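Local coordinates for alcohol dehydrogenase superfamily protein (Novosphingobium aromaticivorans, PDB 3GAZ), which probably acts as an NADP-dependent oxidoreductase of the medium-chain dehydrogenase/reductase superfamily, at residues 202-207 / 229-234. Numbering follows the deposited sequence.
Sequences REPEDY and LDASFS
Two neighbouring helices of the Rossmann-type nucleotide-binding domain meet where Pro204, in the first turn of helix 204-212, sets its ring against Ala231 and Ser234 of helix 227-235. The helices flank strand 217-222 in the sequence, a strand of the six-stranded parallel sheet, and the contact is small, burying 140 Å² with no hydrogen bond across it. Pro204 supplies most of the first helix's share: its CB points at the opposing helix, and the nearest CA atoms across the contact are those of Pro204 and Ser234, 6.2 Å apart. Pro204 CB and CG make the contacts, with Ala231 and Ser234, three residues apart and so on the same face of helix 227-235. There Pro204 CG lies 3.9 Å from Ala231 CB and 3.7 Å from Ala231 O, a carbonyl that accepts a weak hydrogen bond from Ser234 N within its own helix. Within the first helix, Pro204 CA covers one face of the Tyr207 ring, 3.2 Å above its plane and off-centre. Tyr207 in turn touches Phe217 and Ala235, and its OH makes a weak hydrogen bond with Gln157, linking the helix start to the sheet. On the exposed side, Glu205 bends at chi2 (-101°), which leaves OE1 4.1 Å from Ser234 OG, too far for a hydrogen bond. With chi1 at -179°, Ser234 OG is swung away from its backbone N and rests 3.7 Å from Pro204 CB.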
loop_
_atom_site.group_PDB
_atom_site.type_symbol
_atom_site.label_atom_id
_atom_site.label_comp_id
_atom_site.label_asym_id
_atom_site.label_seq_id
_atom_site.Cartn_x
_atom_site.Cartn_y
_atom_site.Cartn_z
ATOM N N ARG A 202 11.153 6.022 -39.081
ATOM C CA ARG A 202 10.272 6.500 -40.140
ATOM C C ARG A 202 9.102 7.306 -39.581
ATOM O O ARG A 202 8.687 7.100 -38.443
ATOM C CB ARG A 202 9.755 5.312 -40.954
ATOM C CG ARG A 202 10.864 4.517 -41.634
ATOM C CD ARG A 202 10.326 3.257 -42.276
ATOM N NE ARG A 202 9.311 3.542 -43.284
ATOM C CZ ARG A 202 8.543 2.614 -43.846
ATOM N NH1 ARG A 202 8.681 1.344 -43.495
ATOM N NH2 ARG A 202 7.636 2.955 -44.751
ATOM N N GLU A 203 8.579 8.229 -40.384
ATOM C CA GLU A 203 7.455 9.063 -39.969
ATOM C C GLU A 203 6.134 8.318 -40.154
ATOM O O GLU A 203 6.007 7.468 -41.039
ATOM C CB GLU A 203 7.428 10.364 -40.775
ATOM C CG GLU A 203 8.658 11.248 -40.603
ATOM C CD GLU A 203 8.868 11.702 -39.166
ATOM O OE1 GLU A 203 7.919 12.248 -38.563
ATOM O OE2 GLU A 203 9.987 11.521 -38.643
ATOM N N PRO A 204 5.130 8.636 -39.319
ATOM C CA PRO A 204 3.817 7.991 -39.394
ATOM C C PRO A 204 3.183 8.139 -40.774
ATOM O O PRO A 204 2.660 7.174 -41.328
ATOM C CB PRO A 204 3.013 8.711 -38.307
ATOM C CG PRO A 204 4.065 9.126 -37.319
ATOM C CD PRO A 204 5.163 9.623 -38.226
ATOM N N GLU A 205 3.239 9.352 -41.323
ATOM C CA GLU A 205 2.658 9.610 -42.635
ATOM C C GLU A 205 3.286 8.723 -43.696
ATOM O O GLU A 205 2.625 8.332 -44.658
ATOM C CB GLU A 205 2.831 11.081 -43.033
ATOM C CG GLU A 205 4.240 11.619 -42.871
ATOM C CD GLU A 205 4.399 12.435 -41.605
ATOM O OE1 GLU A 205 4.035 11.931 -40.523
ATOM O OE2 GLU A 205 4.889 13.583 -41.693
ATOM N N ASP A 206 4.558 8.395 -43.515
ATOM C CA ASP A 206 5.254 7.556 -44.475
ATOM C C ASP A 206 4.892 6.078 -44.336
ATOM O O ASP A 206 4.530 5.443 -45.328
ATOM C CB ASP A 206 6.768 7.751 -44.361
ATOM C CG ASP A 206 7.191 9.193 -44.610
ATOM O OD1 ASP A 206 6.462 9.910 -45.327
ATOM O OD2 ASP A 206 8.253 9.609 -44.101
ATOM N N TYR A 207 4.974 5.514 -43.130
ATOM C CA TYR A 207 4.614 4.105 -43.011
ATOM C C TYR A 207 3.111 3.877 -43.137
ATOM O O TYR A 207 2.682 2.792 -43.525
ATOM C CB TYR A 207 5.176 3.455 -41.729
ATOM C CG TYR A 207 4.861 4.104 -40.399
ATOM C CD1 TYR A 207 5.854 4.782 -39.682
ATOM C CD2 TYR A 207 3.602 3.968 -39.811
ATOM C CE1 TYR A 207 5.604 5.299 -38.407
ATOM C CE2 TYR A 207 3.339 4.485 -38.537
ATOM C CZ TYR A 207 4.345 5.144 -37.843
ATOM O OH TYR A 207 4.094 5.626 -36.580
ATOM N N LEU A 229 3.524 8.971 -28.414
ATOM C CA LEU A 229 2.070 9.046 -28.305
ATOM C C LEU A 229 1.551 10.035 -29.346
ATOM O O LEU A 229 0.515 9.807 -29.980
ATOM C CB LEU A 229 1.654 9.485 -26.898
ATOM C CG LEU A 229 0.146 9.655 -26.696
ATOM C CD1 LEU A 229 -0.582 8.393 -27.145
ATOM C CD2 LEU A 229 -0.140 9.951 -25.230
ATOM N N ASP A 230 2.275 11.136 -29.527
ATOM C CA ASP A 230 1.881 12.131 -30.522
ATOM C C ASP A 230 1.932 11.484 -31.907
ATOM O O ASP A 230 1.060 11.704 -32.742
ATOM C CB ASP A 230 2.823 13.339 -30.483
ATOM C CG ASP A 230 2.789 14.062 -29.153
ATOM O OD1 ASP A 230 1.688 14.454 -28.717
ATOM O OD2 ASP A 230 3.865 14.239 -28.545
ATOM N N ALA A 231 2.964 10.681 -32.147
ATOM C CA ALA A 231 3.110 10.002 -33.429
ATOM C C ALA A 231 1.942 9.036 -33.629
ATOM O O ALA A 231 1.479 8.827 -34.748
ATOM C CB ALA A 231 4.443 9.249 -33.476
ATOM N N SER A 232 1.468 8.458 -32.529
ATOM C CA SER A 232 0.352 7.522 -32.579
ATOM C C SER A 232 -0.920 8.246 -33.015
ATOM O O SER A 232 -1.730 7.701 -33.766
ATOM C CB SER A 232 0.140 6.879 -31.205
ATOM O OG SER A 232 1.295 6.152 -30.805
ATOM N N PHE A 233 -1.099 9.472 -32.532
ATOM C CA PHE A 233 -2.270 10.258 -32.903
ATOM C C PHE A 233 -2.191 10.533 -34.402
ATOM O O PHE A 233 -3.208 10.662 -35.078
ATOM C CB PHE A 233 -2.297 11.596 -32.154
ATOM C CG PHE A 233 -2.591 11.482 -30.674
ATOM C CD1 PHE A 233 -3.084 10.305 -30.120
ATOM C CD2 PHE A 233 -2.437 12.591 -29.848
ATOM C CE1 PHE A 233 -3.418 10.234 -28.760
ATOM C CE2 PHE A 233 -2.767 12.531 -28.488
ATOM C CZ PHE A 233 -3.264 11.351 -27.949
ATOM N N SER A 234 -0.967 10.625 -34.909
ATOM C CA SER A 234 -0.745 10.900 -36.322
ATOM C C SER A 234 -1.008 9.683 -37.218
ATOM O O SER A 234 -1.487 9.826 -38.344
ATOM C CB SER A 234 0.691 11.401 -36.518
ATOM O OG SER A 234 0.945 11.703 -37.876
#